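Local coordinates for protein triacylglycerol lipase (Yarrowia lipolytica, PDB 3O0D) that probably hydrolyses the ester bonds of triacylglycerols, as an extracellular, glycosylated lipase of the alpha/beta-hydrolase fold, at residues K39-G44 and A48-V53. Residues are numbered along the deposited sequence; the frame is centred on the assembly and turned at random.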
ATOM      1  N   LYS A  39       6.912 -22.203   7.226  1.00 23.97           N
ATOM      2  CA  LYS A  39       5.977 -22.916   6.288  1.00 25.21           C
ATOM      3  C   LYS A  39       5.073 -23.823   7.147  1.00 24.54           C
ATOM      4  O   LYS A  39       5.508 -24.410   8.171  1.00 26.02           O
ATOM      5  CB  LYS A  39       6.775 -23.668   5.153  1.00 27.58           C
ATOM      6  CG  LYS A  39       7.404 -22.708   4.029  1.00 32.27           C
ATOM      7  CD  LYS A  39       8.418 -23.415   3.075  1.00 40.02           C
ATOM      8  CE  LYS A  39       8.664 -22.659   1.741  1.00 44.48           C
ATOM      9  NZ  LYS A  39       9.434 -21.376   1.902  1.00 47.41           N
ATOM     10  N   PRO A  40       3.769 -23.954   6.776  1.00 22.01           N
ATOM     11  CA  PRO A  40       3.197 -23.352   5.601  1.00 19.48           C
ATOM     12  C   PRO A  40       3.025 -21.918   5.755  1.00 14.52           C
ATOM     13  O   PRO A  40       3.376 -21.200   4.835  1.00 16.14           O
ATOM     14  CB  PRO A  40       1.795 -24.039   5.472  1.00 17.49           C
ATOM     15  CG  PRO A  40       1.798 -25.104   6.383  1.00 24.58           C
ATOM     16  CD  PRO A  40       2.788 -24.790   7.482  1.00 23.54           C
ATOM     17  N   PHE A  41       2.467 -21.460   6.865  1.00 13.99           N
ATOM     18  CA  PHE A  41       2.240 -20.035   7.052  1.00 14.14           C
ATOM     19  C   PHE A  41       1.995 -19.768   8.521  1.00 15.05           C
ATOM     20  O   PHE A  41       0.878 -19.454   8.931  1.00 17.08           O
ATOM     21  CB  PHE A  41       1.043 -19.568   6.224  1.00 13.54           C
ATOM     22  CG  PHE A  41       0.989 -18.079   6.023  1.00 10.97           C
ATOM     23  CD1 PHE A  41       2.016 -17.417   5.373  1.00  9.43           C
ATOM     24  CD2 PHE A  41      -0.090 -17.343   6.482  1.00  9.31           C
ATOM     25  CE1 PHE A  41       1.969 -16.049   5.186  1.00 10.72           C
ATOM     26  CE2 PHE A  41      -0.143 -15.975   6.298  1.00  8.21           C
ATOM     27  CZ  PHE A  41       0.888 -15.327   5.650  1.00 13.35           C
ATOM     28  N   ASN A  42       3.047 -19.910   9.318  1.00 16.43           N
ATOM     29  CA  ASN A  42       2.896 -19.823  10.768  1.00 17.63           C
ATOM     30  C   ASN A  42       3.771 -18.701  11.345  1.00 17.15           C
ATOM     31  O   ASN A  42       4.969 -18.647  11.030  1.00 17.27           O
ATOM     32  CB  ASN A  42       3.373 -21.166  11.376  1.00 18.98           C
ATOM     33  CG  ASN A  42       2.557 -22.342  10.886  1.00 26.12           C
ATOM     34  OD1 ASN A  42       1.377 -22.206  10.657  1.00 29.70           O
ATOM     35  ND2 ASN A  42       3.200 -23.476  10.676  1.00 30.26           N
ATOM     36  N   CYS A  43       3.187 -17.783  12.103  1.00 15.92           N
ATOM     37  CA  CYS A  43       3.936 -16.626  12.587  1.00 18.40           C
ATOM     38  C   CYS A  43       3.193 -15.970  13.734  1.00 18.69           C
ATOM     39  O   CYS A  43       3.225 -14.752  13.910  1.00 22.49           O
ATOM     40  CB  CYS A  43       4.158 -15.618  11.458  1.00 18.58           C
ATOM     41  SG  CYS A  43       2.711 -14.607  11.064  1.00 20.25           S
ATOM     42  N   GLY A  44       2.519 -16.805  14.511  1.00 18.78           N
ATOM     43  CA  GLY A  44       1.709 -16.359  15.642  1.00 18.18           C
ATOM     44  C   GLY A  44       0.305 -15.895  15.223  1.00 18.85           C
ATOM     45  O   GLY A  44      -0.282 -16.391  14.222  1.00 18.62           O
ATOM     46  N   ALA A  48      -2.317 -16.954  11.927  1.00  9.90           N
ATOM     47  CA  ALA A  48      -3.353 -17.943  12.313  1.00 10.82           C
ATOM     48  C   ALA A  48      -4.725 -17.639  11.714  1.00 11.50           C
ATOM     49  O   ALA A  48      -5.541 -18.590  11.641  1.00 13.73           O
ATOM     50  CB  ALA A  48      -3.517 -18.074  13.837  1.00 11.50           C
ATOM     51  N   HIS A  49      -4.949 -16.451  11.244  1.00 11.13           N
ATOM     52  CA  HIS A  49      -6.234 -16.110  10.556  1.00 11.22           C
ATOM     53  C   HIS A  49      -6.283 -16.492   9.100  1.00 10.10           C
ATOM     54  O   HIS A  49      -7.284 -16.146   8.405  1.00 10.64           O
ATOM     55  CB  HIS A  49      -6.472 -14.570  10.617  1.00 12.63           C
ATOM     56  CG  HIS A  49      -6.889 -14.094  11.957  1.00 14.51           C
ATOM     57  ND1 HIS A  49      -6.017 -13.831  12.992  1.00 17.07           N
ATOM     58  CD2 HIS A  49      -8.135 -13.810  12.420  1.00 15.73           C
ATOM     59  CE1 HIS A  49      -6.703 -13.457  14.061  1.00 18.37           C
ATOM     60  NE2 HIS A  49      -7.980 -13.394  13.726  1.00 17.23           N
ATOM     61  N   PHE A  50      -5.256 -17.270   8.609  1.00  9.15           N
ATOM     62  CA  PHE A  50      -5.181 -17.556   7.181  1.00  9.90           C
ATOM     63  C   PHE A  50      -5.047 -19.053   6.856  1.00 10.19           C
ATOM     64  O   PHE A  50      -3.959 -19.549   6.400  1.00 11.29           O
ATOM     65  CB  PHE A  50      -3.963 -16.810   6.619  1.00  8.47           C
ATOM     66  CG  PHE A  50      -4.242 -15.365   6.518  1.00  9.43           C
ATOM     67  CD1 PHE A  50      -5.067 -14.876   5.552  1.00  9.98           C
ATOM     68  CD2 PHE A  50      -3.841 -14.536   7.603  1.00 11.94           C
ATOM     69  CE1 PHE A  50      -5.402 -13.493   5.469  1.00 11.65           C
ATOM     70  CE2 PHE A  50      -4.221 -13.172   7.638  1.00  8.67           C
ATOM     71  CZ  PHE A  50      -4.985 -12.638   6.581  1.00  8.86           C
ATOM     72  N   PRO A  51      -6.125 -19.823   7.026  1.00  9.80           N
ATOM     73  CA  PRO A  51      -6.056 -21.266   6.729  1.00  9.65           C
ATOM     74  C   PRO A  51      -5.874 -21.415   5.197  1.00  8.75           C
ATOM     75  O   PRO A  51      -6.408 -20.663   4.367  1.00 11.15           O
ATOM     76  CB  PRO A  51      -7.467 -21.821   7.133  1.00 10.82           C
ATOM     77  CG  PRO A  51      -8.377 -20.527   7.090  1.00 12.45           C
ATOM     78  CD  PRO A  51      -7.468 -19.347   7.508  1.00  9.45           C
ATOM     79  N   ASN A  52      -5.198 -22.489   4.853  1.00  9.06           N
ATOM     80  CA  ASN A  52      -4.934 -22.844   3.439  1.00 10.09           C
ATOM     81  C   ASN A  52      -4.094 -21.872   2.694  1.00 11.53           C
ATOM     82  O   ASN A  52      -4.172 -21.739   1.472  1.00 10.33           O
ATOM     83  CB  ASN A  52      -6.272 -23.093   2.709  1.00 10.92           C
ATOM     84  CG  ASN A  52      -6.211 -24.328   1.844  1.00 11.13           C
ATOM     85  OD1 ASN A  52      -5.158 -24.876   1.502  1.00 11.55           O
ATOM     86  ND2 ASN A  52      -7.472 -24.798   1.397  1.00  9.25           N
ATOM     87  N   VAL A  53      -3.203 -21.176   3.455  1.00 11.72           N
ATOM     88  CA  VAL A  53      -2.265 -20.270   2.809  1.00 11.09           C
ATOM     89  C   VAL A  53      -0.912 -20.935   2.924  1.00 10.57           C
ATOM     90  O   VAL A  53      -0.579 -21.538   3.943  1.00 11.19           O
ATOM     91  CB  VAL A  53      -2.235 -18.911   3.507  1.00  9.79           C
ATOM     92  CG1 VAL A  53      -0.981 -18.037   3.081  1.00 11.01           C
ATOM     93  CG2 VAL A  53      -3.544 -18.098   3.193  1.00  9.97           C
TER
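Val53 lays its CG1 methyl over one face of the Phe41 ring, 3.6 Å from the ring centroid and 15° off the normal, a CH-pi contact. The methyl sits somewhat toward the rim on the CG side, with CG1 3.5 Å from Phe41 CG. Phe41 reaches this place because its CG lies anti to the backbone N (chi1 -162°), which swings the ring across to the returning chain. Phe50 meets the same ring obliquely through its CB, 3.9 Å from Phe41 CD2, while its own ring leads away from Phe41 and touches Leu24 of helix 12-27. Phe41 CB also lies 3.4 Å from Val53 O, with exposed Pro40 bordering this end. These three residues, Phe41, Phe50 and Val53, are buried, and Ile27 of the same helix also touches Phe41. At the far end the contact thins to the backbone: Ala48 N donates to Gly44 O at 3.1 Å, a bent bond (N-H...O 144°) between exposed residues, closing the small loop that the Cys43-Cys47 disulfide also bridges. Both segments belong to the loop between helix 12-27 and strand 53-60, an outermost strand of the central sheet, into which a type II beta turn from Phe50 to Val53 delivers the chain. The two ends are probably held differently, the buried one by directionless apolar contact, the exposed one by a covalent and a hydrogen bond.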